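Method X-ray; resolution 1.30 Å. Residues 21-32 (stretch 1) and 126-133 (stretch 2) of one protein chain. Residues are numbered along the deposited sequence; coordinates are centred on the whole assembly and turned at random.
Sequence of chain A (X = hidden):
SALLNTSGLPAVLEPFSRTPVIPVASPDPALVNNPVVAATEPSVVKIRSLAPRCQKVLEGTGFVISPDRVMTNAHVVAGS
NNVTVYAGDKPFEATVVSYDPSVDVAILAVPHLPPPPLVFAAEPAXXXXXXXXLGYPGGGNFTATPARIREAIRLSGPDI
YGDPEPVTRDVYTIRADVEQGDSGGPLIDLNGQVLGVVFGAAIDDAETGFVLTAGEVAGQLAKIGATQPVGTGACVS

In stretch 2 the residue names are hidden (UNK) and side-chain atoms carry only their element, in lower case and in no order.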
# COMPACT_ATOMS: atom_id res chain seq x y z
N VAL A 21 21.12 24.71 4.69
CA VAL A 21 20.10 25.23 3.78
C VAL A 21 20.48 26.66 3.44
O VAL A 21 21.04 27.37 4.29
CB VAL A 21 18.65 25.15 4.35
CG1 VAL A 21 18.25 23.69 4.60
CG2 VAL A 21 18.49 26.00 5.62
N ILE A 22 20.23 27.10 2.21
CA ILE A 22 20.65 28.45 1.82
C ILE A 22 19.94 29.49 2.69
O ILE A 22 18.71 29.50 2.75
CB ILE A 22 20.41 28.73 0.33
CG1 ILE A 22 21.31 27.86 -0.55
CG2 ILE A 22 20.64 30.21 0.02
CD1 ILE A 22 21.23 28.21 -2.03
N PRO A 23 20.71 30.36 3.37
CA PRO A 23 20.08 31.42 4.13
C PRO A 23 19.42 32.42 3.18
O PRO A 23 20.00 32.80 2.15
CB PRO A 23 21.25 32.10 4.85
CG PRO A 23 22.39 31.21 4.71
CD PRO A 23 22.18 30.39 3.49
N VAL A 24 18.19 32.82 3.52
CA VAL A 24 17.48 33.84 2.76
C VAL A 24 16.73 34.74 3.73
O VAL A 24 16.51 34.37 4.88
CB VAL A 24 16.47 33.24 1.73
CG1 VAL A 24 17.19 32.39 0.71
CG2 VAL A 24 15.32 32.47 2.43
N ALA A 25 16.32 35.91 3.24
CA ALA A 25 15.58 36.84 4.08
C ALA A 25 14.24 36.29 4.57
O ALA A 25 13.66 35.40 3.93
CB ALA A 25 15.37 38.15 3.34
N SER A 26 13.73 36.81 5.68
CA SER A 26 12.42 36.42 6.18
C SER A 26 11.37 36.63 5.10
O SER A 26 11.47 37.59 4.30
CB SER A 26 12.03 37.23 7.42
OG SER A 26 12.85 36.90 8.52
N PRO A 27 10.37 35.74 5.03
CA PRO A 27 9.30 35.92 4.05
C PRO A 27 8.54 37.21 4.28
O PRO A 27 8.41 37.67 5.42
CB PRO A 27 8.37 34.72 4.31
CG PRO A 27 9.21 33.75 5.06
CD PRO A 27 10.19 34.53 5.86
N ASP A 28 8.05 37.80 3.20
CA ASP A 28 7.31 39.05 3.29
C ASP A 28 5.93 38.79 3.91
O ASP A 28 5.10 38.11 3.29
CB ASP A 28 7.20 39.63 1.87
CG ASP A 28 6.43 40.94 1.82
OD1 ASP A 28 5.92 41.38 2.87
OD2 ASP A 28 6.33 41.50 0.72
N PRO A 29 5.67 39.29 5.14
CA PRO A 29 4.38 38.98 5.80
C PRO A 29 3.16 39.49 5.03
O PRO A 29 2.04 39.00 5.24
CB PRO A 29 4.48 39.72 7.14
CG PRO A 29 5.51 40.74 6.94
CD PRO A 29 6.50 40.17 5.99
N ALA A 30 3.38 40.47 4.16
CA ALA A 30 2.29 41.06 3.39
C ALA A 30 1.73 40.10 2.35
O ALA A 30 0.64 40.34 1.83
CB ALA A 30 2.75 42.38 2.71
N LEU A 31 2.44 39.00 2.08
CA LEU A 31 1.95 38.03 1.09
C LEU A 31 0.59 37.45 1.45
O LEU A 31 -0.15 37.04 0.56
CB LEU A 31 2.98 36.91 0.89
CG LEU A 31 4.24 37.31 0.14
CD1 LEU A 31 5.33 36.26 0.27
CD2 LEU A 31 3.92 37.60 -1.34
N VAL A 32 0.23 37.42 2.73
CA VAL A 32 -1.10 36.92 3.12
C VAL A 32 -2.22 37.70 2.44
O VAL A 32 -3.31 37.16 2.24
CB VAL A 32 -1.34 36.92 4.66
CG1 VAL A 32 -0.40 35.96 5.33
CG2 VAL A 32 -1.20 38.32 5.26
N UNK A 126 13.56 30.69 -8.39
CA UNK A 126 14.92 31.09 -8.07
C UNK A 126 15.07 31.42 -6.59
O UNK A 126 14.13 31.88 -5.94
c UNK A 126 15.61 31.95 -10.37
n UNK A 126 17.08 33.93 -13.32
c UNK A 126 16.48 32.78 -12.58
c UNK A 126 16.19 33.14 -11.13
c UNK A 126 15.35 32.29 -8.92
N UNK A 127 16.28 31.21 -6.07
CA UNK A 127 16.59 31.55 -4.68
C UNK A 127 16.12 32.96 -4.36
O UNK A 127 16.36 33.89 -5.14
c UNK A 127 18.11 31.44 -4.41
c UNK A 127 18.44 31.91 -3.01
o UNK A 127 18.53 30.07 -4.56
N UNK A 128 15.46 33.12 -3.22
CA UNK A 128 14.96 34.41 -2.76
C UNK A 128 13.59 34.85 -3.24
O UNK A 128 13.08 35.86 -2.76
N UNK A 129 12.99 34.09 -4.15
CA UNK A 129 11.67 34.44 -4.70
C UNK A 129 10.57 34.44 -3.64
O UNK A 129 10.55 33.55 -2.78
c UNK A 129 11.31 33.51 -5.85
N UNK A 130 9.68 35.43 -3.71
CA UNK A 130 8.46 35.47 -2.90
C UNK A 130 7.50 34.40 -3.42
O UNK A 130 7.15 34.37 -4.60
c UNK A 130 7.71 36.81 -3.03
o UNK A 130 8.28 39.10 -2.91
o UNK A 130 9.08 37.84 -1.32
c UNK A 130 8.42 37.98 -2.37
N UNK A 131 7.07 33.53 -2.52
CA UNK A 131 6.14 32.45 -2.84
C UNK A 131 5.18 32.27 -1.66
O UNK A 131 5.39 32.84 -0.58
c UNK A 131 6.91 31.14 -3.17
c UNK A 131 7.65 31.27 -4.52
c UNK A 131 7.90 30.78 -2.04
N UNK A 132 4.10 31.51 -1.87
CA UNK A 132 3.09 31.37 -0.83
C UNK A 132 2.68 29.91 -0.71
O UNK A 132 2.40 29.24 -1.70
c UNK A 132 1.83 32.24 -1.08
c UNK A 132 2.20 33.61 -1.69
c UNK A 132 1.07 32.42 0.20
N UNK A 133 2.66 29.42 0.52
CA UNK A 133 2.13 28.10 0.84
C UNK A 133 0.64 28.25 1.13
O UNK A 133 0.25 29.07 1.95
c UNK A 133 2.86 27.51 2.10
c UNK A 133 2.12 26.29 2.69
c UNK A 133 4.29 27.18 1.75
O HOH W 1 8.83 36.20 0.81
O HOH W 2 8.44 41.07 -0.95

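Position 126 carries four carbons in an unbranched row ending in a nitrogen, all trans beyond chi1 and out of reach of stretch 1. That is lysine, Lys126, whose part here is backbone: its O accepts a hydrogen bond from the N of residue 129 at 3.1 Å, closing a type II turn.

At position 127 one carbon bears an oxygen and a carbon. The methyl lies 4.1 Å from Ile22 CG2 and 4.0 Å from Val24 CG1, while the oxygen is hydrogen-bonded elsewhere in the structure. A beta-branched side chain with one hydroxyl and one methyl is threonine; Thr127 thus offers its CG2 to two aliphatic side chains and still has its OG1 satisfied.

Position 128 has no side-chain atoms, and its phi/psi of 87/-6 would jam a CB against the carbonyl O of Thr127. The turn itself calls for glycine. Gly128 brings its backbone N to 4.4 Å from Val24 CG1, a loose packing contact.

A single carbon at position 129, out of reach of stretch 1, makes alanine. Ala129 ends the turn and leads into the strand.

Position 130 has two carbons, the second carrying two oxygens: a short carboxylate, hence aspartate. Asp130 packs its CB 4.1 Å from Leu31 CD1, yet its charged end faces another acid, with OD1 4.1 Å from Asp28 CB. Water makes this pairing workable. Water 1 accepts from Asp28 N at 3.0 Å and donates to Asp130 OD1 at 2.7 Å; water 2 donates to both Asp28 OD2, at 2.7 Å, and Asp130 OD2, at 2.8 Å.

At position 131 one carbon forks into two; the CA-to-CB bond points away from stretch 1, and the backbone O lies 3.5 Å from Leu31 CD1. Three carbons, branched at the first, make valine, Val131. Position 132 has the same fork, but its bond points toward stretch 1 and one branch comes 4.3 Å from Leu31 CB; it is valine too, and the branch is CG2 of Val132. Position 133 forks likewise, out of reach of stretch 1: Val133.

No direct hydrogen bond joins the stretches. Leu31, buried and with the largest covered area, anchors one end against the strand, while Ile22 and Val24 meet the turn at the other. Between them, waters link the two aspartates. Asp28 also organises its own segment: its OD1 accepts from Ala30 N at 3.0 Å and its O from Leu31 N at 3.1 Å, bonds that help set the backbone carrying Leu31.

Stretch 2 126-133: KTGADVVV
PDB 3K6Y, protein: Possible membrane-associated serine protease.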